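Type III effector NopAA (Sinorhizobium fredii USDA 257, PDB 6SDU) hydrolyses xyloglucan as a type III effector of the glycosyl hydrolase 12 family, and probably also has cellulase activity. Local coordinates at residues Tyr34-Gln48 with Val52-Gln64. Residues are numbered along the deposited sequence; the frame is centred on the assembly and turned at random.
Sequences YSWNNDVWGPRPGPQ and VSGVNRWSVWSDQ
In the GH12 beta-jelly-roll sandwich of this effector, Trp36 of strand 34-40 packs against Val52 and Trp58 of the facing hairpin 48-54/57-62, a compact example of how side chains of two sheets interlock; the chain then crosses to the other sheet, which it joins at Gln48. Trp36 and Trp58 meet as a T-shaped pair, the pyrrole edge of Trp36 directed at the face of Trp58, with planes at 70° and Trp36 NE1 3.4 Å from Trp58 CD1. Val52 lies over one face of the Trp36 indole, its CG2 making a CH-pi contact 3.6 Å from the centroid of the five-membered ring, while CG1 lies over the same face beside CE2 and CZ2. Phe229 stacks on Trp58, and Val76 touches both tryptophans, extending the core along the sheets. Further along, polar groups take over. Gln48, stretched out with CG anti to the backbone N (chi1 -179°), reaches back across the sandwich: its NE2 donates to Asn38 OD1 at 2.7 Å, and its OE1 accepts from Ser62 OG in the carbonyl plane, on a lone pair. Ser72 OG also bonds OE1, so two hydroxyls grip this oxygen, and bonds at both ends hold the amide's rotation. Ser62 OG in turn accepts from Gln64 NE2, so the serine hydroxyl bridges the two glutamine side chains. At the crossover, Asp63 N donates almost straight to Pro47 O (3.0 Å), continuing the antiparallel pairing of Gln48 with Ser62. The Gln64 side chain, bent at chi2 (-54°), turns its amide onto the backbone of Gly46: OE1 accepts from Gly46 N at 2.8 Å, and NE2 donates to Gly46 O from above the carbonyl plane at 3.0 Å.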
ATOM      1  N   TYR A  34      -7.088   2.372 -14.979  1.00 37.05           N
ATOM      2  CA  TYR A  34      -7.135   2.196 -13.539  1.00 36.21           C
ATOM      3  C   TYR A  34      -8.109   1.067 -13.248  1.00 35.84           C
ATOM      4  O   TYR A  34      -9.127   0.923 -13.934  1.00 39.87           O
ATOM      5  CB  TYR A  34      -7.576   3.481 -12.829  1.00 36.20           C
ATOM      6  CG  TYR A  34      -6.581   4.630 -12.871  1.00 45.26           C
ATOM      7  CD1 TYR A  34      -6.470   5.452 -13.998  1.00 51.09           C
ATOM      8  CD2 TYR A  34      -5.770   4.917 -11.773  1.00 46.48           C
ATOM      9  CE1 TYR A  34      -5.568   6.515 -14.031  1.00 49.20           C
ATOM     10  CE2 TYR A  34      -4.867   5.978 -11.798  1.00 51.86           C
ATOM     11  CZ  TYR A  34      -4.766   6.772 -12.930  1.00 52.27           C
ATOM     12  OH  TYR A  34      -3.865   7.817 -12.956  1.00 56.52           O
ATOM     13  N   SER A  35      -7.797   0.256 -12.249  1.00 39.00           N
ATOM     14  CA  SER A  35      -8.744  -0.744 -11.782  1.00 40.28           C
ATOM     15  C   SER A  35      -8.880  -0.640 -10.271  1.00 40.97           C
ATOM     16  O   SER A  35      -7.974  -0.168  -9.574  1.00 41.22           O
ATOM     17  CB  SER A  35      -8.352  -2.167 -12.219  1.00 40.60           C
ATOM     18  OG  SER A  35      -7.138  -2.579 -11.633  1.00 53.46           O
ATOM     19  N   TRP A  36     -10.056  -1.023  -9.781  1.00 33.13           N
ATOM     20  CA  TRP A  36     -10.373  -1.000  -8.355  1.00 29.58           C
ATOM     21  C   TRP A  36     -10.786  -2.399  -7.924  1.00 29.46           C
ATOM     22  O   TRP A  36     -11.567  -3.053  -8.624  1.00 31.00           O
ATOM     23  CB  TRP A  36     -11.482   0.009  -8.058  1.00 25.69           C
ATOM     24  CG  TRP A  36     -11.084   1.460  -8.307  1.00 30.72           C
ATOM     25  CD1 TRP A  36     -10.642   2.372  -7.373  1.00 28.65           C
ATOM     26  CD2 TRP A  36     -11.114   2.159  -9.561  1.00 35.35           C
ATOM     27  NE1 TRP A  36     -10.384   3.584  -7.980  1.00 34.83           N
ATOM     28  CE2 TRP A  36     -10.674   3.485  -9.315  1.00 37.70           C
ATOM     29  CE3 TRP A  36     -11.475   1.796 -10.867  1.00 34.51           C
ATOM     30  CZ2 TRP A  36     -10.568   4.443 -10.334  1.00 33.92           C
ATOM     31  CZ3 TRP A  36     -11.385   2.747 -11.873  1.00 30.80           C
ATOM     32  CH2 TRP A  36     -10.925   4.058 -11.601  1.00 35.48           C
ATOM     33  N   ASN A  37     -10.266  -2.857  -6.778  1.00 29.74           N
ATOM     34  CA  ASN A  37     -10.480  -4.222  -6.299  1.00 31.93           C
ATOM     35  C   ASN A  37     -10.901  -4.231  -4.833  1.00 31.77           C
ATOM     36  O   ASN A  37     -10.168  -3.736  -3.972  1.00 34.86           O
ATOM     37  CB  ASN A  37      -9.207  -5.043  -6.493  1.00 32.58           C
ATOM     38  CG  ASN A  37      -8.758  -5.057  -7.938  1.00 43.36           C
ATOM     39  OD1 ASN A  37      -9.182  -5.924  -8.707  1.00 39.04           O
ATOM     40  ND2 ASN A  37      -7.924  -4.078  -8.330  1.00 38.65           N
ATOM     41  N   ASN A  38     -12.081  -4.803  -4.562  1.00 31.29           N
ATOM     42  CA  ASN A  38     -12.639  -4.968  -3.208  1.00 28.28           C
ATOM     43  C   ASN A  38     -12.115  -6.246  -2.550  1.00 35.38           C
ATOM     44  O   ASN A  38     -12.873  -7.161  -2.227  1.00 44.20           O
ATOM     45  CB  ASN A  38     -14.161  -4.982  -3.268  1.00 31.65           C
ATOM     46  CG  ASN A  38     -14.791  -4.647  -1.939  1.00 30.75           C
ATOM     47  OD1 ASN A  38     -14.218  -3.900  -1.158  1.00 27.75           O
ATOM     48  ND2 ASN A  38     -15.960  -5.216  -1.663  1.00 21.55           N
ATOM     49  N   ASP A  39     -10.803  -6.294  -2.323  1.00 33.18           N
ATOM     50  CA  ASP A  39     -10.160  -7.521  -1.838  1.00 38.18           C
ATOM     51  C   ASP A  39     -10.390  -7.729  -0.343  1.00 36.66           C
ATOM     52  O   ASP A  39      -9.928  -6.914   0.467  1.00 37.96           O
ATOM     53  CB  ASP A  39      -8.667  -7.493  -2.135  1.00 33.58           C
ATOM     54  CG  ASP A  39      -8.370  -7.641  -3.597  1.00 42.45           C
ATOM     55  OD1 ASP A  39      -9.327  -7.566  -4.411  1.00 48.00           O
ATOM     56  OD2 ASP A  39      -7.177  -7.861  -3.926  1.00 45.20           O
ATOM     57  N   VAL A  40     -11.149  -8.785   0.006  1.00 21.15           N
ATOM     58  CA  VAL A  40     -11.439  -9.200   1.382  1.00 26.76           C
ATOM     59  C   VAL A  40     -11.429 -10.721   1.424  1.00 39.34           C
ATOM     60  O   VAL A  40     -12.133 -11.365   0.634  1.00 39.47           O
ATOM     61  CB  VAL A  40     -12.804  -8.717   1.912  1.00 31.06           C
ATOM     62  CG1 VAL A  40     -12.827  -8.790   3.429  1.00 23.84           C
ATOM     63  CG2 VAL A  40     -13.131  -7.349   1.432  1.00 45.23           C
ATOM     64  N   TRP A  41     -10.614 -11.299   2.309  1.00 38.13           N
ATOM     65  CA  TRP A  41     -10.481 -12.754   2.404  1.00 38.91           C
ATOM     66  C   TRP A  41     -10.544 -13.256   3.847  1.00 43.17           C
ATOM     67  O   TRP A  41     -10.769 -12.468   4.774  1.00 37.76           O
ATOM     68  CB  TRP A  41      -9.167 -13.186   1.777  1.00 31.91           C
ATOM     69  CG  TRP A  41      -8.030 -12.525   2.451  1.00 34.58           C
ATOM     70  CD1 TRP A  41      -7.387 -12.952   3.576  1.00 35.74           C
ATOM     71  CD2 TRP A  41      -7.424 -11.284   2.086  1.00 32.09           C
ATOM     72  NE1 TRP A  41      -6.391 -12.068   3.911  1.00 36.31           N
ATOM     73  CE2 TRP A  41      -6.387 -11.037   3.011  1.00 36.64           C
ATOM     74  CE3 TRP A  41      -7.637 -10.373   1.052  1.00 26.69           C
ATOM     75  CZ2 TRP A  41      -5.569  -9.911   2.941  1.00 30.63           C
ATOM     76  CZ3 TRP A  41      -6.820  -9.245   0.987  1.00 35.84           C
ATOM     77  CH2 TRP A  41      -5.809  -9.022   1.934  1.00 29.78           C
ATOM     78  N   GLY A  42     -10.314 -14.556   4.070  1.00 40.96           N
ATOM     79  CA  GLY A  42     -10.186 -15.013   5.434  1.00 52.63           C
ATOM     80  C   GLY A  42     -11.379 -15.757   6.004  1.00 56.47           C
ATOM     81  O   GLY A  42     -12.365 -16.039   5.315  1.00 47.16           O
ATOM     82  N   PRO A  43     -11.281 -16.116   7.300  1.00 55.83           N
ATOM     83  CA  PRO A  43     -12.324 -16.931   7.948  1.00 58.53           C
ATOM     84  C   PRO A  43     -13.704 -16.284   8.039  1.00 59.75           C
ATOM     85  O   PRO A  43     -14.675 -16.836   7.503  1.00 57.90           O
ATOM     86  CB  PRO A  43     -11.737 -17.188   9.347  1.00 58.70           C
ATOM     87  CG  PRO A  43     -10.645 -16.162   9.528  1.00 56.53           C
ATOM     88  CD  PRO A  43     -10.105 -15.918   8.165  1.00 54.13           C
ATOM     89  N   ARG A  44     -13.834 -15.148   8.723  1.00 62.68           N
ATOM     90  CA  ARG A  44     -15.116 -14.449   8.794  1.00 72.49           C
ATOM     91  C   ARG A  44     -14.881 -12.980   8.505  1.00 62.23           C
ATOM     92  O   ARG A  44     -14.745 -12.160   9.433  1.00 61.01           O
ATOM     93  CB  ARG A  44     -15.815 -14.660  10.140  1.00 87.85           C
ATOM     94  CG  ARG A  44     -17.352 -14.575  10.042  1.00 97.63           C
ATOM     95  CD  ARG A  44     -17.878 -15.335   8.799  1.00105.65           C
ATOM     96  NE  ARG A  44     -17.898 -16.802   8.890  1.00112.59           N
ATOM     97  CZ  ARG A  44     -18.653 -17.507   9.734  1.00116.72           C
ATOM     98  NH1 ARG A  44     -19.437 -16.882  10.601  1.00115.96           N
ATOM     99  NH2 ARG A  44     -18.620 -18.840   9.721  1.00112.02           N
ATOM    100  N   PRO A  45     -14.870 -12.602   7.219  1.00 56.54           N
ATOM    101  CA  PRO A  45     -14.607 -11.203   6.872  1.00 53.34           C
ATOM    102  C   PRO A  45     -15.804 -10.336   7.204  1.00 46.40           C
ATOM    103  O   PRO A  45     -16.952 -10.732   6.997  1.00 40.37           O
ATOM    104  CB  PRO A  45     -14.373 -11.258   5.363  1.00 49.75           C
ATOM    105  CG  PRO A  45     -15.236 -12.403   4.905  1.00 44.27           C
ATOM    106  CD  PRO A  45     -15.220 -13.411   6.030  1.00 50.44           C
ATOM    107  N   GLY A  46     -15.532  -9.086   7.564  1.00 40.99           N
ATOM    108  CA  GLY A  46     -16.609  -8.178   7.845  1.00 32.90           C
ATOM    109  C   GLY A  46     -17.082  -7.487   6.592  1.00 31.43           C
ATOM    110  O   GLY A  46     -16.453  -7.559   5.535  1.00 31.38           O
ATOM    111  N   PRO A  47     -18.208  -6.790   6.692  1.00 27.92           N
ATOM    112  CA  PRO A  47     -18.734  -6.093   5.513  1.00 32.78           C
ATOM    113  C   PRO A  47     -17.752  -5.043   5.031  1.00 31.18           C
ATOM    114  O   PRO A  47     -17.039  -4.421   5.824  1.00 29.44           O
ATOM    115  CB  PRO A  47     -20.039  -5.458   6.020  1.00 28.92           C
ATOM    116  CG  PRO A  47     -19.969  -5.542   7.517  1.00 28.50           C
ATOM    117  CD  PRO A  47     -19.100  -6.694   7.858  1.00 25.89           C
ATOM    118  N   GLN A  48     -17.709  -4.863   3.713  1.00 24.50           N
ATOM    119  CA  GLN A  48     -16.826  -3.874   3.119  1.00 30.93           C
ATOM    120  C   GLN A  48     -17.432  -3.423   1.808  1.00 31.64           C
ATOM    121  O   GLN A  48     -17.687  -4.266   0.941  1.00 30.14           O
ATOM    122  CB  GLN A  48     -15.435  -4.455   2.868  1.00 32.46           C
ATOM    123  CG  GLN A  48     -14.475  -3.463   2.283  1.00 27.65           C
ATOM    124  CD  GLN A  48     -13.056  -3.978   2.219  1.00 32.31           C
ATOM    125  OE1 GLN A  48     -12.338  -4.009   3.224  1.00 32.88           O
ATOM    126  NE2 GLN A  48     -12.627  -4.348   1.022  1.00 28.36           N
ATOM    127  N   VAL A  52     -16.531   4.011  -6.384  1.00 26.64           N
ATOM    128  CA  VAL A  52     -15.646   4.780  -7.253  1.00 30.77           C
ATOM    129  C   VAL A  52     -16.429   5.937  -7.846  1.00 33.23           C
ATOM    130  O   VAL A  52     -17.463   5.729  -8.498  1.00 29.37           O
ATOM    131  CB  VAL A  52     -15.042   3.916  -8.365  1.00 29.82           C
ATOM    132  CG1 VAL A  52     -14.125   4.771  -9.217  1.00 35.85           C
ATOM    133  CG2 VAL A  52     -14.310   2.738  -7.762  1.00 28.65           C
ATOM    134  N   SER A  53     -15.936   7.155  -7.638  1.00 31.53           N
ATOM    135  CA  SER A  53     -16.623   8.309  -8.197  1.00 30.00           C
ATOM    136  C   SER A  53     -16.063   8.755  -9.545  1.00 31.93           C
ATOM    137  O   SER A  53     -16.772   9.422 -10.305  1.00 45.09           O
ATOM    138  CB  SER A  53     -16.546   9.471  -7.204  1.00 37.18           C
ATOM    139  OG  SER A  53     -17.220  10.589  -7.727  1.00 43.36           O
ATOM    140  N   GLY A  54     -14.867   8.314  -9.900  1.00 34.57           N
ATOM    141  CA  GLY A  54     -14.194   8.718 -11.124  1.00 39.67           C
ATOM    142  C   GLY A  54     -12.785   8.176 -11.064  1.00 37.91           C
ATOM    143  O   GLY A  54     -12.363   7.621 -10.039  1.00 42.94           O
ATOM    144  N   VAL A  55     -12.036   8.374 -12.157  1.00 44.87           N
ATOM    145  CA  VAL A  55     -10.748   7.675 -12.265  1.00 47.13           C
ATOM    146  C   VAL A  55      -9.791   8.060 -11.146  1.00 49.61           C
ATOM    147  O   VAL A  55      -8.972   7.240 -10.709  1.00 55.01           O
ATOM    148  CB  VAL A  55     -10.092   7.925 -13.647  1.00 45.58           C
ATOM    149  CG1 VAL A  55     -10.705   7.033 -14.696  1.00 50.43           C
ATOM    150  CG2 VAL A  55     -10.226   9.371 -14.055  1.00 51.55           C
ATOM    151  N   ASN A  56      -9.900   9.275 -10.630  1.00 42.48           N
ATOM    152  CA  ASN A  56      -8.996   9.745  -9.595  1.00 41.15           C
ATOM    153  C   ASN A  56      -9.574   9.756  -8.180  1.00 37.06           C
ATOM    154  O   ASN A  56      -8.839  10.080  -7.244  1.00 41.85           O
ATOM    155  CB  ASN A  56      -8.429  11.107 -10.009  1.00 56.18           C
ATOM    156  CG  ASN A  56      -7.629  11.012 -11.330  1.00 66.93           C
ATOM    157  OD1 ASN A  56      -6.769  10.131 -11.494  1.00 63.23           O
ATOM    158  ND2 ASN A  56      -7.931  11.903 -12.273  1.00 64.43           N
ATOM    159  N   ARG A  57     -10.857   9.440  -7.976  1.00 31.03           N
ATOM    160  CA  ARG A  57     -11.465   9.598  -6.652  1.00 30.34           C
ATOM    161  C   ARG A  57     -12.321   8.389  -6.296  1.00 34.00           C
ATOM    162  O   ARG A  57     -13.250   8.043  -7.026  1.00 33.53           O
ATOM    163  CB  ARG A  57     -12.321  10.862  -6.583  1.00 31.85           C
ATOM    164  CG  ARG A  57     -12.962  11.088  -5.239  1.00 31.52           C
ATOM    165  CD  ARG A  57     -13.933  12.241  -5.297  1.00 53.22           C
ATOM    166  NE  ARG A  57     -13.233  13.520  -5.314  1.00 77.68           N
ATOM    167  CZ  ARG A  57     -13.151  14.332  -4.266  1.00 89.98           C
ATOM    168  NH1 ARG A  57     -13.739  13.990  -3.122  1.00 89.85           N
ATOM    169  NH2 ARG A  57     -12.486  15.481  -4.361  1.00 95.00           N
ATOM    170  N   TRP A  58     -12.044   7.803  -5.129  1.00 30.60           N
ATOM    171  CA  TRP A  58     -12.724   6.608  -4.661  1.00 25.54           C
ATOM    172  C   TRP A  58     -12.743   6.577  -3.137  1.00 32.98           C
ATOM    173  O   TRP A  58     -12.144   7.424  -2.458  1.00 31.09           O
ATOM    174  CB  TRP A  58     -12.089   5.335  -5.237  1.00 24.24           C
ATOM    175  CG  TRP A  58     -10.702   5.014  -4.819  1.00 26.52           C
ATOM    176  CD1 TRP A  58      -9.537   5.569  -5.310  1.00 22.67           C
ATOM    177  CD2 TRP A  58     -10.299   3.990  -3.898  1.00 29.58           C
ATOM    178  NE1 TRP A  58      -8.446   4.970  -4.712  1.00 33.40           N
ATOM    179  CE2 TRP A  58      -8.881   4.004  -3.843  1.00 32.93           C
ATOM    180  CE3 TRP A  58     -10.996   3.058  -3.122  1.00 24.03           C
ATOM    181  CZ2 TRP A  58      -8.151   3.115  -3.040  1.00 32.98           C
ATOM    182  CZ3 TRP A  58     -10.272   2.204  -2.296  1.00 31.29           C
ATOM    183  CH2 TRP A  58      -8.862   2.231  -2.269  1.00 33.41           C
ATOM    184  N   SER A  59     -13.518   5.631  -2.611  1.00 27.55           N
ATOM    185  CA  SER A  59     -13.720   5.499  -1.182  1.00 31.81           C
ATOM    186  C   SER A  59     -14.006   4.035  -0.853  1.00 33.56           C
ATOM    187  O   SER A  59     -14.423   3.258  -1.722  1.00 26.98           O
ATOM    188  CB  SER A  59     -14.869   6.439  -0.753  1.00 30.94           C
ATOM    189  OG  SER A  59     -15.469   6.019   0.444  1.00 55.24           O
ATOM    190  N   VAL A  60     -13.756   3.665   0.408  1.00 33.39           N
ATOM    191  CA  VAL A  60     -14.087   2.343   0.933  1.00 34.86           C
ATOM    192  C   VAL A  60     -14.459   2.456   2.414  1.00 37.23           C
ATOM    193  O   VAL A  60     -13.823   3.199   3.177  1.00 33.05           O
ATOM    194  CB  VAL A  60     -12.933   1.345   0.725  1.00 27.47           C
ATOM    195  CG1 VAL A  60     -11.665   1.853   1.403  1.00 25.49           C
ATOM    196  CG2 VAL A  60     -13.340  -0.017   1.263  1.00 23.55           C
ATOM    197  N   TRP A  61     -15.526   1.757   2.810  1.00 31.69           N
ATOM    198  CA  TRP A  61     -15.923   1.594   4.210  1.00 26.07           C
ATOM    199  C   TRP A  61     -15.823   0.133   4.600  1.00 25.94           C
ATOM    200  O   TRP A  61     -16.220  -0.735   3.824  1.00 29.74           O
ATOM    201  CB  TRP A  61     -17.337   2.076   4.450  1.00 21.06           C
ATOM    202  CG  TRP A  61     -17.900   1.766   5.803  1.00 25.60           C
ATOM    203  CD1 TRP A  61     -17.890   2.593   6.938  1.00 22.14           C
ATOM    204  CD2 TRP A  61     -18.629   0.585   6.188  1.00 26.01           C
ATOM    205  NE1 TRP A  61     -18.552   1.973   7.975  1.00 25.02           N
ATOM    206  CE2 TRP A  61     -19.033   0.759   7.549  1.00 30.65           C
ATOM    207  CE3 TRP A  61     -18.989  -0.589   5.523  1.00 22.36           C
ATOM    208  CZ2 TRP A  61     -19.740  -0.224   8.260  1.00 24.61           C
ATOM    209  CZ3 TRP A  61     -19.719  -1.567   6.237  1.00 30.91           C
ATOM    210  CH2 TRP A  61     -20.090  -1.365   7.591  1.00 22.69           C
ATOM    211  N   SER A  62     -15.274  -0.150   5.779  1.00 26.10           N
ATOM    212  CA  SER A  62     -15.052  -1.534   6.171  1.00 22.68           C
ATOM    213  C   SER A  62     -15.234  -1.678   7.668  1.00 21.43           C
ATOM    214  O   SER A  62     -14.794  -0.819   8.425  1.00 29.16           O
ATOM    215  CB  SER A  62     -13.638  -2.002   5.735  1.00 21.64           C
ATOM    216  OG  SER A  62     -13.458  -3.407   5.854  1.00 29.05           O
ATOM    217  N   ASP A  63     -15.878  -2.764   8.086  1.00 26.09           N
ATOM    218  CA  ASP A  63     -16.113  -3.129   9.490  1.00 27.77           C
ATOM    219  C   ASP A  63     -15.489  -4.502   9.776  1.00 35.29           C
ATOM    220  O   ASP A  63     -16.182  -5.523   9.747  1.00 34.58           O
ATOM    221  CB  ASP A  63     -17.644  -3.146   9.749  1.00 28.48           C
ATOM    222  CG  ASP A  63     -18.001  -3.523  11.174  1.00 35.05           C
ATOM    223  OD1 ASP A  63     -17.087  -3.797  11.978  1.00 32.63           O
ATOM    224  OD2 ASP A  63     -19.217  -3.557  11.494  1.00 43.07           O
ATOM    225  N   GLN A  64     -14.190  -4.527  10.068  1.00 33.12           N
ATOM    226  CA  GLN A  64     -13.439  -5.756  10.320  1.00 29.67           C
ATOM    227  C   GLN A  64     -13.231  -5.981  11.818  1.00 31.14           C
ATOM    228  O   GLN A  64     -13.013  -5.014  12.568  1.00 29.45           O
ATOM    229  CB  GLN A  64     -12.090  -5.697   9.600  1.00 26.17           C
ATOM    230  CG  GLN A  64     -12.249  -5.504   8.090  1.00 25.10           C
ATOM    231  CD  GLN A  64     -13.154  -6.557   7.463  1.00 29.79           C
ATOM    232  OE1 GLN A  64     -13.068  -7.735   7.811  1.00 22.46           O
ATOM    233  NE2 GLN A  64     -13.992  -6.146   6.507  1.00 22.35           N
TER